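2-aminomuconic 6-semialdehyde dehydrogenase (PDB 7BZV) probably oxidises 2-aminomuconate 6-semialdehyde to 2-aminomuconate with NAD+ as cofactor, in the meta-cleavage pathway of 2-aminophenol catabolism, and works as a tetramer. Local coordinates at residues Arg39-Val42 / Asp43-Val46; Arg51-Glu54 / Gly55-Arg59; Thr91-Pro94 / Leu95-Ala99; Ala264-Phe268 / Glu269-Asp273; Ala377-Ser380 / Asp381-Val385. One frame throughout, in Å; residues are numbered along the deposited sequence.

Interaction 1: Arg39-Val42 / Asp43-Val46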
loop_
_atom_site.group_PDB
_atom_site.type_symbol
_atom_site.label_atom_id
_atom_site.label_comp_id
_atom_site.label_asym_id
_atom_site.label_seq_id
_atom_site.Cartn_x
_atom_site.Cartn_y
_atom_site.Cartn_z
ATOM N N ARG B 39 -6.457 -43.740 4.524
ATOM C CA ARG B 39 -5.187 -43.054 4.740
ATOM C C ARG B 39 -4.312 -43.109 3.497
ATOM O O ARG B 39 -3.595 -42.143 3.194
ATOM C CB ARG B 39 -4.450 -43.674 5.932
ATOM C CG ARG B 39 -3.332 -42.808 6.491
ATOM C CD ARG B 39 -2.843 -43.307 7.843
ATOM N NE ARG B 39 -3.079 -42.320 8.888
ATOM C CZ ARG B 39 -3.872 -42.518 9.933
ATOM N NH1 ARG B 39 -4.491 -43.689 10.082
ATOM N NH2 ARG B 39 -4.042 -41.551 10.835
ATOM N N ASP B 40 -4.376 -44.222 2.760
ATOM C CA ASP B 40 -3.505 -44.429 1.607
ATOM C C ASP B 40 -3.810 -43.434 0.499
ATOM O O ASP B 40 -2.897 -42.886 -0.131
ATOM C CB ASP B 40 -3.674 -45.850 1.058
ATOM C CG ASP B 40 -2.863 -46.875 1.809
ATOM O OD1 ASP B 40 -2.046 -46.486 2.667
ATOM O OD2 ASP B 40 -3.049 -48.080 1.529
ATOM N N LEU B 41 -5.097 -43.233 0.213
ATOM C CA LEU B 41 -5.476 -42.363 -0.890
ATOM C C LEU B 41 -5.142 -40.913 -0.566
ATOM O O LEU B 41 -4.689 -40.160 -1.434
ATOM C CB LEU B 41 -6.962 -42.534 -1.197
ATOM C CG LEU B 41 -7.393 -41.899 -2.527
ATOM C CD1 LEU B 41 -6.512 -42.317 -3.683
ATOM C CD2 LEU B 41 -8.858 -42.215 -2.846
ATOM N N VAL B 42 -5.345 -40.510 0.686
ATOM C CA VAL B 42 -4.952 -39.169 1.097
ATOM C C VAL B 42 -3.453 -38.987 0.903
ATOM O O VAL B 42 -2.989 -37.963 0.386
ATOM C CB VAL B 42 -5.371 -38.907 2.551
ATOM C CG1 VAL B 42 -4.713 -37.628 3.065
ATOM C CG2 VAL B 42 -6.892 -38.824 2.645
ATOM N N ASP B 43 -2.668 -39.977 1.329
ATOM C CA ASP B 43 -1.249 -39.978 1.012
ATOM C C ASP B 43 -1.039 -39.826 -0.488
ATOM O O ASP B 43 -0.197 -39.035 -0.926
ATOM C CB ASP B 43 -0.608 -41.271 1.518
ATOM C CG ASP B 43 0.748 -41.045 2.156
ATOM O OD1 ASP B 43 1.661 -40.557 1.457
ATOM O OD2 ASP B 43 0.902 -41.359 3.358
ATOM N N ALA B 44 -1.794 -40.584 -1.297
ATOM C CA ALA B 44 -1.668 -40.465 -2.750
ATOM C C ALA B 44 -1.987 -39.050 -3.212
ATOM O O ALA B 44 -1.281 -38.484 -4.060
ATOM C CB ALA B 44 -2.580 -41.479 -3.441
ATOM N N ALA B 45 -3.018 -38.442 -2.629
ATOM C CA ALA B 45 -3.372 -37.080 -3.008
ATOM C C ALA B 45 -2.250 -36.105 -2.673
ATOM O O ALA B 45 -1.910 -35.234 -3.482
ATOM C CB ALA B 45 -4.675 -36.685 -2.316
ATOM N N VAL B 46 -1.670 -36.216 -1.473
ATOM C CA VAL B 46 -0.633 -35.257 -1.099
ATOM C C VAL B 46 0.565 -35.398 -2.026
ATOM O O VAL B 46 1.200 -34.406 -2.429
ATOM C CB VAL B 46 -0.246 -35.433 0.384
ATOM C CG1 VAL B 46 1.002 -34.605 0.692
ATOM C CG2 VAL B 46 -1.413 -35.012 1.341
#

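Interaction 2: Arg51-Glu54 / Gly55-Arg59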
loop_
_atom_site.group_PDB
_atom_site.type_symbol
_atom_site.label_atom_id
_atom_site.label_comp_id
_atom_site.label_asym_id
_atom_site.label_seq_id
_atom_site.Cartn_x
_atom_site.Cartn_y
_atom_site.Cartn_z
ATOM N N ARG B 51 3.876 -33.570 -6.675
ATOM C CA ARG B 51 4.375 -33.872 -8.014
ATOM C C ARG B 51 3.848 -32.863 -9.025
ATOM O O ARG B 51 4.575 -32.455 -9.936
ATOM C CB ARG B 51 3.996 -35.303 -8.409
ATOM C CG ARG B 51 4.256 -35.678 -9.869
ATOM C CD ARG B 51 3.514 -36.986 -10.261
ATOM N NE ARG B 51 3.606 -37.980 -9.194
ATOM C CZ ARG B 51 2.607 -38.757 -8.788
ATOM N NH1 ARG B 51 1.416 -38.696 -9.370
ATOM N NH2 ARG B 51 2.804 -39.598 -7.791
ATOM N N ALA B 52 2.591 -32.430 -8.872
ATOM C CA ALA B 52 2.057 -31.395 -9.760
ATOM C C ALA B 52 2.902 -30.127 -9.706
ATOM O O ALA B 52 3.099 -29.450 -10.725
ATOM C CB ALA B 52 0.606 -31.105 -9.389
ATOM N N LEU B 53 3.437 -29.797 -8.536
ATOM C CA LEU B 53 4.271 -28.615 -8.444
ATOM C C LEU B 53 5.607 -28.800 -9.146
ATOM O O LEU B 53 6.307 -27.805 -9.369
ATOM C CB LEU B 53 4.490 -28.260 -6.969
ATOM C CG LEU B 53 3.196 -27.904 -6.234
ATOM C CD1 LEU B 53 3.462 -27.612 -4.773
ATOM C CD2 LEU B 53 2.551 -26.713 -6.918
ATOM N N GLU B 54 5.982 -30.041 -9.474
ATOM C CA GLU B 54 7.158 -30.299 -10.291
ATOM C C GLU B 54 6.837 -30.277 -11.779
ATOM O O GLU B 54 7.744 -30.437 -12.591
ATOM C CB GLU B 54 7.785 -31.649 -9.919
ATOM C CG GLU B 54 8.468 -31.667 -8.562
ATOM C CD GLU B 54 8.820 -33.077 -8.111
ATOM O OE1 GLU B 54 9.419 -33.227 -7.028
ATOM O OE2 GLU B 54 8.494 -34.038 -8.840
ATOM N N GLY B 55 5.572 -30.085 -12.149
ATOM C CA GLY B 55 5.190 -30.024 -13.543
ATOM C C GLY B 55 4.637 -28.681 -13.979
ATOM O O GLY B 55 5.049 -27.636 -13.468
ATOM N N GLU B 56 3.689 -28.737 -14.919
ATOM C CA GLU B 56 3.083 -27.562 -15.534
ATOM C C GLU B 56 2.623 -26.535 -14.501
ATOM O O GLU B 56 2.895 -25.344 -14.645
ATOM C CB GLU B 56 1.892 -28.000 -16.392
ATOM C CG GLU B 56 1.232 -26.856 -17.170
ATOM C CD GLU B 56 0.084 -27.308 -18.075
ATOM O OE1 GLU B 56 0.018 -28.489 -18.410
ATOM O OE2 GLU B 56 -0.760 -26.473 -18.469
ATOM N N TRP B 57 1.903 -26.974 -13.463
ATOM C CA TRP B 57 1.364 -26.023 -12.485
ATOM C C TRP B 57 2.487 -25.240 -11.805
ATOM O O TRP B 57 2.358 -24.033 -11.556
ATOM C CB TRP B 57 0.515 -26.760 -11.448
ATOM C CG TRP B 57 -0.373 -25.823 -10.613
ATOM C CD1 TRP B 57 -0.283 -25.589 -9.276
ATOM C CD2 TRP B 57 -1.461 -25.020 -11.084
ATOM N NE1 TRP B 57 -1.222 -24.677 -8.889
ATOM C CE2 TRP B 57 -1.981 -24.334 -9.974
ATOM C CE3 TRP B 57 -2.063 -24.836 -12.333
ATOM C CZ2 TRP B 57 -3.073 -23.471 -10.070
ATOM C CZ3 TRP B 57 -3.148 -23.984 -12.430
ATOM C CH2 TRP B 57 -3.642 -23.311 -11.309
ATOM N N GLY B 58 3.601 -25.916 -11.512
ATOM C CA GLY B 58 4.730 -25.291 -10.859
ATOM C C GLY B 58 5.421 -24.282 -11.725
ATOM O O GLY B 58 6.183 -23.459 -11.217
ATOM N N ARG B 59 5.163 -24.316 -13.022
ATOM C CA ARG B 59 5.743 -23.357 -13.935
ATOM C C ARG B 59 4.758 -22.272 -14.356
ATOM O O ARG B 59 5.115 -21.454 -15.198
ATOM C CB ARG B 59 6.277 -24.072 -15.189
ATOM C CG ARG B 59 7.415 -25.050 -14.918
ATOM C CD ARG B 59 7.935 -25.709 -16.191
ATOM N NE ARG B 59 6.888 -26.290 -17.042
ATOM C CZ ARG B 59 6.548 -27.578 -17.034
ATOM N NH1 ARG B 59 7.164 -28.426 -16.212
ATOM N NH2 ARG B 59 5.597 -28.027 -17.854
HETATM O O HOH W 1 1.333 -29.663 -12.797
HETATM O O HOH W 2 7.307 -26.818 -12.075
#

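Interaction 3: Thr91-Pro94 / Leu95-Ala99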
loop_
_atom_site.group_PDB
_atom_site.type_symbol
_atom_site.label_atom_id
_atom_site.label_comp_id
_atom_site.label_asym_id
_atom_site.label_seq_id
_atom_site.Cartn_x
_atom_site.Cartn_y
_atom_site.Cartn_z
ATOM N N THR B 91 -28.361 -29.926 1.354
ATOM C CA THR B 91 -28.549 -29.087 2.521
ATOM C C THR B 91 -29.990 -28.753 2.848
ATOM O O THR B 91 -30.237 -28.304 3.969
ATOM C CB THR B 91 -27.835 -27.739 2.340
ATOM O OG1 THR B 91 -28.435 -27.053 1.227
ATOM C CG2 THR B 91 -26.307 -27.942 2.095
ATOM N N GLY B 92 -30.922 -28.849 1.890
ATOM C CA GLY B 92 -32.249 -28.287 2.108
ATOM C C GLY B 92 -32.337 -26.774 2.023
ATOM O O GLY B 92 -33.371 -26.186 2.395
ATOM N N LYS B 93 -31.295 -26.128 1.531
ATOM C CA LYS B 93 -31.301 -24.682 1.392
ATOM C C LYS B 93 -32.476 -24.245 0.532
ATOM O O LYS B 93 -32.666 -24.794 -0.563
ATOM C CB LYS B 93 -30.026 -24.193 0.705
ATOM C CG LYS B 93 -28.820 -24.037 1.589
ATOM C CD LYS B 93 -27.563 -23.963 0.759
ATOM C CE LYS B 93 -26.307 -23.961 1.668
ATOM N NZ LYS B 93 -26.320 -22.737 2.542
ATOM N N PRO B 94 -33.206 -23.205 0.922
ATOM C CA PRO B 94 -34.182 -22.619 -0.003
ATOM C C PRO B 94 -33.500 -22.056 -1.240
ATOM O O PRO B 94 -32.361 -21.559 -1.196
ATOM C CB PRO B 94 -34.840 -21.503 0.814
ATOM C CG PRO B 94 -34.486 -21.787 2.265
ATOM C CD PRO B 94 -33.176 -22.534 2.236
ATOM N N LEU B 95 -34.226 -22.135 -2.354
ATOM C CA LEU B 95 -33.764 -21.537 -3.600
ATOM C C LEU B 95 -33.381 -20.083 -3.392
ATOM O O LEU B 95 -32.367 -19.617 -3.929
ATOM C CB LEU B 95 -34.847 -21.662 -4.671
ATOM C CG LEU B 95 -34.574 -21.015 -6.030
ATOM C CD1 LEU B 95 -33.427 -21.764 -6.723
ATOM C CD2 LEU B 95 -35.837 -21.017 -6.910
ATOM N N SER B 96 -34.165 -19.359 -2.582
ATOM C CA SER B 96 -33.896 -17.952 -2.313
ATOM C C SER B 96 -32.519 -17.739 -1.691
ATOM O O SER B 96 -31.939 -16.661 -1.817
ATOM C CB SER B 96 -34.952 -17.397 -1.365
ATOM O OG SER B 96 -34.970 -18.167 -0.174
ATOM N N MET B 97 -32.006 -18.734 -0.986
ATOM C CA MET B 97 -30.670 -18.659 -0.405
ATOM C C MET B 97 -29.606 -19.119 -1.391
ATOM O O MET B 97 -28.623 -18.410 -1.635
ATOM C CB MET B 97 -30.633 -19.511 0.863
ATOM C CG MET B 97 -29.259 -19.599 1.568
ATOM S SD MET B 97 -29.232 -18.145 2.596
ATOM C CE MET B 97 -27.567 -18.023 3.349
ATOM N N ALA B 98 -29.789 -20.323 -1.936
ATOM C CA ALA B 98 -28.745 -20.946 -2.740
ATOM C C ALA B 98 -28.499 -20.170 -4.032
ATOM O O ALA B 98 -27.350 -20.009 -4.460
ATOM C CB ALA B 98 -29.118 -22.402 -3.005
ATOM N N ALA B 99 -29.546 -19.619 -4.631
ATOM C CA ALA B 99 -29.400 -18.922 -5.907
ATOM C C ALA B 99 -28.976 -17.474 -5.757
ATOM O O ALA B 99 -28.650 -16.826 -6.759
ATOM C CB ALA B 99 -30.707 -18.974 -6.694
#

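Interaction 4: Ala264-Phe268 / Glu269-Asp273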
loop_
_atom_site.group_PDB
_atom_site.type_symbol
_atom_site.label_atom_id
_atom_site.label_comp_id
_atom_site.label_asym_id
_atom_site.label_seq_id
_atom_site.Cartn_x
_atom_site.Cartn_y
_atom_site.Cartn_z
ATOM N N ALA B 264 -32.507 2.562 19.789
ATOM C CA ALA B 264 -33.834 3.116 19.567
ATOM C C ALA B 264 -33.888 4.049 18.363
ATOM O O ALA B 264 -34.963 4.210 17.763
ATOM C CB ALA B 264 -34.286 3.839 20.837
ATOM N N ASP B 265 -32.769 4.679 17.996
ATOM C CA ASP B 265 -32.783 5.600 16.857
ATOM C C ASP B 265 -32.560 4.885 15.525
ATOM O O ASP B 265 -32.361 5.550 14.500
ATOM C CB ASP B 265 -31.751 6.722 17.033
ATOM C CG ASP B 265 -30.319 6.222 17.030
ATOM O OD1 ASP B 265 -30.081 5.072 16.619
ATOM O OD2 ASP B 265 -29.413 6.965 17.445
ATOM N N CYS B 266 -32.619 3.554 15.497
ATOM C CA CYS B 266 -32.385 2.860 14.235
ATOM C C CYS B 266 -33.514 3.131 13.250
ATOM O O CYS B 266 -34.605 3.575 13.611
ATOM C CB CYS B 266 -32.219 1.351 14.450
ATOM S SG CYS B 266 -33.709 0.440 14.855
ATOM N N ASP B 267 -33.215 2.904 11.972
ATOM C CA ASP B 267 -34.262 2.805 10.963
ATOM C C ASP B 267 -34.971 1.475 11.181
ATOM O O ASP B 267 -34.466 0.414 10.806
ATOM C CB ASP B 267 -33.657 2.917 9.565
ATOM C CG ASP B 267 -34.719 2.898 8.486
ATOM O OD1 ASP B 267 -35.684 2.101 8.584
ATOM O OD2 ASP B 267 -34.601 3.693 7.546
ATOM N N PHE B 268 -36.150 1.525 11.806
ATOM C CA PHE B 268 -36.738 0.308 12.364
ATOM C C PHE B 268 -37.084 -0.697 11.273
ATOM O O PHE B 268 -36.835 -1.903 11.417
ATOM C CB PHE B 268 -37.967 0.691 13.192
ATOM C CG PHE B 268 -38.490 -0.409 14.064
ATOM C CD1 PHE B 268 -38.007 -0.595 15.339
ATOM C CD2 PHE B 268 -39.491 -1.240 13.597
ATOM C CE1 PHE B 268 -38.529 -1.608 16.143
ATOM C CE2 PHE B 268 -40.006 -2.240 14.376
ATOM C CZ PHE B 268 -39.523 -2.426 15.648
ATOM N N GLU B 269 -37.640 -0.229 10.165
ATOM C CA GLU B 269 -38.043 -1.164 9.121
ATOM C C GLU B 269 -36.833 -1.809 8.469
ATOM O O GLU B 269 -36.852 -3.014 8.196
ATOM C CB GLU B 269 -38.924 -0.468 8.063
ATOM C CG GLU B 269 -40.356 -0.167 8.542
ATOM C CD GLU B 269 -41.000 -1.317 9.338
ATOM O OE1 GLU B 269 -40.877 -2.494 8.929
ATOM O OE2 GLU B 269 -41.634 -1.052 10.385
ATOM N N LYS B 270 -35.757 -1.049 8.228
ATOM C CA LYS B 270 -34.566 -1.680 7.643
ATOM C C LYS B 270 -33.947 -2.679 8.613
ATOM O O LYS B 270 -33.430 -3.734 8.204
ATOM C CB LYS B 270 -33.530 -0.633 7.244
ATOM C CG LYS B 270 -33.948 0.280 6.119
ATOM C CD LYS B 270 -32.751 1.227 5.793
ATOM C CE LYS B 270 -33.094 2.231 4.718
ATOM N NZ LYS B 270 -33.525 1.490 3.532
ATOM N N MET B 271 -33.951 -2.327 9.896
ATOM C CA MET B 271 -33.402 -3.186 10.932
ATOM C C MET B 271 -34.159 -4.495 11.001
ATOM O O MET B 271 -33.546 -5.568 11.048
ATOM C CB MET B 271 -33.429 -2.447 12.276
ATOM C CG MET B 271 -33.063 -3.287 13.485
ATOM S SD MET B 271 -34.357 -4.335 14.160
ATOM C CE MET B 271 -35.587 -3.129 14.621
ATOM N N LEU B 272 -35.485 -4.441 10.940
ATOM C CA LEU B 272 -36.232 -5.686 11.008
ATOM C C LEU B 272 -35.911 -6.578 9.817
ATOM O O LEU B 272 -35.783 -7.817 9.960
ATOM C CB LEU B 272 -37.738 -5.416 11.060
ATOM C CG LEU B 272 -38.430 -5.067 12.358
ATOM C CD1 LEU B 272 -39.928 -4.959 11.998
ATOM C CD2 LEU B 272 -38.185 -6.113 13.399
ATOM N N ASP B 273 -35.854 -5.983 8.617
ATOM C CA ASP B 273 -35.487 -6.758 7.436
ATOM C C ASP B 273 -34.128 -7.423 7.621
ATOM O O ASP B 273 -33.927 -8.596 7.275
ATOM C CB ASP B 273 -35.409 -5.868 6.194
ATOM C CG ASP B 273 -36.759 -5.491 5.654
ATOM O OD1 ASP B 273 -37.771 -6.064 6.069
ATOM O OD2 ASP B 273 -36.793 -4.596 4.802
HETATM O O HOH W 3 -38.620 2.587 9.840
#

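Interaction 5: Ala377-Ser380 / Asp381-Val385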
loop_
_atom_site.group_PDB
_atom_site.type_symbol
_atom_site.label_atom_id
_atom_site.label_comp_id
_atom_site.label_asym_id
_atom_site.label_seq_id
_atom_site.Cartn_x
_atom_site.Cartn_y
_atom_site.Cartn_z
ATOM N N ALA B 377 -36.519 -15.195 25.545
ATOM C CA ALA B 377 -36.305 -14.004 26.351
ATOM C C ALA B 377 -36.365 -14.386 27.823
ATOM O O ALA B 377 -36.777 -15.489 28.189
ATOM C CB ALA B 377 -37.350 -12.931 26.030
ATOM N N GLY B 378 -35.977 -13.452 28.667
ATOM C CA GLY B 378 -36.151 -13.603 30.091
ATOM C C GLY B 378 -34.935 -14.094 30.847
ATOM O O GLY B 378 -34.995 -14.191 32.075
ATOM N N LEU B 379 -33.845 -14.430 30.175
ATOM C CA LEU B 379 -32.742 -15.054 30.891
ATOM C C LEU B 379 -31.625 -14.053 31.169
ATOM O O LEU B 379 -31.549 -12.966 30.583
ATOM C CB LEU B 379 -32.200 -16.252 30.113
ATOM C CG LEU B 379 -33.238 -17.326 29.790
ATOM C CD1 LEU B 379 -32.609 -18.464 29.002
ATOM C CD2 LEU B 379 -33.916 -17.851 31.079
ATOM N N SER B 380 -30.752 -14.434 32.088
ATOM C CA SER B 380 -29.589 -13.631 32.396
ATOM C C SER B 380 -28.526 -13.823 31.318
ATOM O O SER B 380 -28.565 -14.762 30.517
ATOM C CB SER B 380 -29.012 -14.025 33.758
ATOM O OG SER B 380 -28.049 -15.042 33.565
ATOM N N ASP B 381 -27.540 -12.934 31.323
ATOM C CA ASP B 381 -26.424 -13.076 30.398
ATOM C C ASP B 381 -25.605 -14.329 30.672
ATOM O O ASP B 381 -24.744 -14.684 29.853
ATOM C CB ASP B 381 -25.510 -11.849 30.471
ATOM C CG ASP B 381 -26.139 -10.604 29.897
ATOM O OD1 ASP B 381 -27.186 -10.675 29.211
ATOM O OD2 ASP B 381 -25.555 -9.540 30.124
ATOM N N ASP B 382 -25.835 -14.996 31.806
ATOM C CA ASP B 382 -25.018 -16.140 32.186
ATOM C C ASP B 382 -25.653 -17.486 31.847
ATOM O O ASP B 382 -24.966 -18.511 31.943
ATOM C CB ASP B 382 -24.705 -16.104 33.697
ATOM C CG ASP B 382 -23.837 -14.919 34.075
ATOM O OD1 ASP B 382 -22.768 -14.762 33.449
ATOM O OD2 ASP B 382 -24.219 -14.140 34.975
ATOM N N ALA B 383 -26.935 -17.517 31.485
ATOM C CA ALA B 383 -27.580 -18.787 31.188
ATOM C C ALA B 383 -26.861 -19.469 30.034
ATOM O O ALA B 383 -26.296 -18.812 29.154
ATOM C CB ALA B 383 -29.047 -18.587 30.836
ATOM N N ARG B 384 -26.921 -20.804 30.019
ATOM C CA ARG B 384 -26.126 -21.566 29.061
ATOM C C ARG B 384 -26.563 -21.306 27.627
ATOM O O ARG B 384 -25.722 -21.157 26.725
ATOM C CB ARG B 384 -26.238 -23.056 29.353
ATOM C CG ARG B 384 -25.585 -23.519 30.633
ATOM C CD ARG B 384 -25.616 -25.055 30.717
ATOM N NE ARG B 384 -24.969 -25.643 29.545
ATOM C CZ ARG B 384 -25.260 -26.831 29.025
ATOM N NH1 ARG B 384 -26.190 -27.602 29.582
ATOM N NH2 ARG B 384 -24.604 -27.249 27.947
ATOM N N VAL B 385 -27.875 -21.287 27.383
ATOM C CA VAL B 385 -28.385 -21.046 26.039
ATOM C C VAL B 385 -28.117 -19.630 25.556
ATOM O O VAL B 385 -28.271 -19.354 24.365
ATOM C CB VAL B 385 -29.906 -21.318 25.931
ATOM C CG1 VAL B 385 -30.192 -22.792 26.114
ATOM C CG2 VAL B 385 -30.696 -20.511 26.939
HETATM O O HOH W 4 -29.822 -11.194 29.424
#

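Interaction 1: Arg39-Val42 / Asp43-Val46
Leu41 and Ala44 meet through methyl groups. The CD1 branch of Leu41 lies 4.0 Å from CB of Ala44, three residues further on. The Leu41 chain points mainly outward from the helix, and its two torsions (chi1 -167°, chi2 51°) bring CD1 beside that methyl. The same side chain also touches Asn7 and Val9 of strand 3-9. Asp43 has its first torsion away from the staggered positions (chi1 -139°), and its CB sits 3.3 Å from the carbonyl O of Asp40. From there its carboxylate leads away from Arg39-Val42, and OD1 takes a weak hydrogen bond from His221. It makes no ion pair with Arg39, whose NE is 6.9 Å from Asp43 OD2. The guanidinium of Arg39 turns instead to Glu216 and Gln220, in weak polar contacts.

All eight residues belong to the N-terminal part of helix 39-52. Regular i to i+4 bonds run through it, from Asp43 N to Arg39 O (3.0 Å), Ala44 N to Asp40 O (2.8 Å), Ala45 N to Leu41 O (2.7 Å) and Val46 N to Val42 O (2.9 Å). Just before the helix, Asp38 OD1 accepts from the N-H of Leu41.

Val42 and Val46 lie one turn apart and share a rotamer, with CG1 anti to the backbone N in both. CG2 of Val46 comes 3.5 Å from the carbonyl O of Val42. Both valines are buried. Val42 packs on Phe217 and Ile218 of helix 214-220 and on Val206, while Val46 reaches His221, Asp223 and Ile224.

Interaction 2: Arg51-Glu54 / Gly55-Arg59
A type I beta turn from Ala52 to Gly55 takes the chain out of helix 39-52. It is closed by Gly55 N donating to Ala52 O at 2.9 Å. The donor stands well above the carbonyl plane of Ala52, 65° out of it. A water also donates to Ala52 O at 2.7 Å and accepts from Trp57 N, joining the turn to the next residues. A second water donates to both Leu53 O and Gly55 O.

Leu53 O is also met by the CA of Gly58 at 3.3 Å, in a CA-H...O contact. Gly58 has no side chain, and the approach depends on this: a CB there would run into Leu53 O.

Leu53 touches Trp57 at the edge of the indole, in the ring plane; Leu53 CD2 lies 3.9 Å from Trp57 CD1. Trp57 CG is anti to the backbone N (chi1 -165°), and the buried ring extends away from the turn. There it meets Trp68 with the planes inclined. Arg59 bends back at chi3, and Gly55 O lies 3.5 Å above the plane of the Arg59 guanidinium, offset toward its rim.

Ala52 O thus takes a turn bond and a water, and Leu53 O a water and a C-H group. Water bridges supplement the backbone bond of the turn. The buried indole packs against Ile198, Pro199 and Val202, while its N-H is satisfied by Asn172 O.

Interaction 3: Thr91-Pro94 / Leu95-Ala99
Pro94 has an extended backbone (psi 148°), which swings its carbonyl O over the first turn of the following helix, where Met97 and Ala98 offer their N-H groups. CB of Met97 lies alongside the pyrrolidine ring, 4.2 Å from Pro94 CD. With CG anti to the backbone N (chi1 177°) and a bend at chi2, the thioether end of Met97 leads away, toward Leu281.

Pro94 O accepts from both Met97 N and Ala98 N, each at 2.9 Å. Ala98 N comes almost straight down the carbonyl direction, with an angle of 169° at hydrogen. The bond from Met97 N is more bent, with the donor above the carbonyl plane. Ser96 OG lies 3.5 Å from Pro94 CB, and its own hydrogen bond is with Thr324 O.

Lys93 packs its CB 4.2 Å from the CB of Ala98. Its long chain ends in a buried ammonium group that is well supplied with partners: a salt bridge to Asp102 and hydrogen bonds to Asn282 OD1 and Asn154 O. Further back, Lys93 N donates to Thr91 OG1 at 3.0 Å, and Gly92 adopts positive phi.

The arrangement is a tight link between helices 80-91 and 95-119: an ST turn with a positive-phi glycine ends the first, and a proline at the N-cap position starts the second.

Interaction 4: Ala264-Phe268 / Glu269-Asp273
Asp267 is the N-cap of helix 268-280, and its side chain caps the N-H of Lys270. OD1 accepts from Lys270 N at 3.2 Å in a nearly straight bond (171° at hydrogen), met from above the carboxylate plane. The carboxylate arrives there because CG is anti to the backbone N (chi1 -177°). A water donates to OD1 and accepts from Glu269 N, which brings a second N-H of the first turn into the cap. An alanine here would probably leave the N-H of Lys270 without its side-chain acceptor and the bridging water with one partner fewer. Regular backbone bonds follow, from Met271 N to Asp267 O and from Leu272 N to Phe268 O, both 2.9 Å.

The charged contact is looser. The aliphatic part of Lys270 crosses the Asp267 carboxylate, with CE 3.5 Å from OD2, but NZ stays 4.7 Å from OD2. That ammonium has a long, weak ion pair with Asp486 of a second subunit.

Apolar and aromatic contacts form a third group. SG of Cys266 touches CB of Met271 at 3.9 Å, and both side chains lean on Trp422 of strand 418-422. The Phe268 ring makes a cation-pi contact with Arg302 of helix 297-312. Leu272 CD1 meets Phe268 CE2 at 3.6 Å. Met271, bent at chi2 and chi3, sets its CE methyl over one face of the Phe268 ring in a CH-pi contact, 3.8 Å from the centroid.

Interaction 5: Ala377-Ser380 / Asp381-Val385
Ser380 OG accepts from Asp382 N at 2.8 Å, a side-chain bond to the backbone two residues on, as in an ST turn. It supports the type I beta turn from Ser380 to Ala383. The closing bond of that turn, Ala383 N to Ser380 O, is weak at 3.3 Å. The hydroxyl OG of Ser380 thus makes the shorter bond of the two.

A water adds a further bridge, donating to Leu379 O and Asp381 OD1 at 2.7 Å each. The other carboxylate oxygen of Asp381, OD2, forms a salt bridge with Arg409, so both oxygens are engaged.

The apolar contacts centre on Leu379. Its CB lies 4.0 Å from the CB of Ala383. Its CD1 is pressed against CG2 of Val385 at 3.5 Å, tighter than usual for two methyls. CG2 is there because it stands between the backbone N and carbonyl carbon of Val385, while CG1 takes the place anti to the carbonyl carbon (chi1 -67°).

The turn leads from strand 374-377 into the short helix 384-387, with Ala383 at the N-cap position. Val385 packs on Tyr341 and Leu344 of helix 332-348, and Glu348 of that helix accepts from the N-H groups of Arg384 and Val385.

The five contacts are local and follow one another in series along the chain; none nests in or crosses another. Interaction 1 lies in the first turns of helix 39-52, and interaction 2 closes the turn that leaves the same helix, with centres about 18 Å apart. Interaction 3 joins helix 80-91 to helix 95-119. Interactions 4 and 5 each close a loop from a strand of the seven-stranded sheet into a helix: strand 258-262 into helix 268-280, and strand 374-377 into helix 384-387. Their centres are about 24 Å apart. Interactions 1 and 2 lie across the chain's centre from interactions 4 and 5.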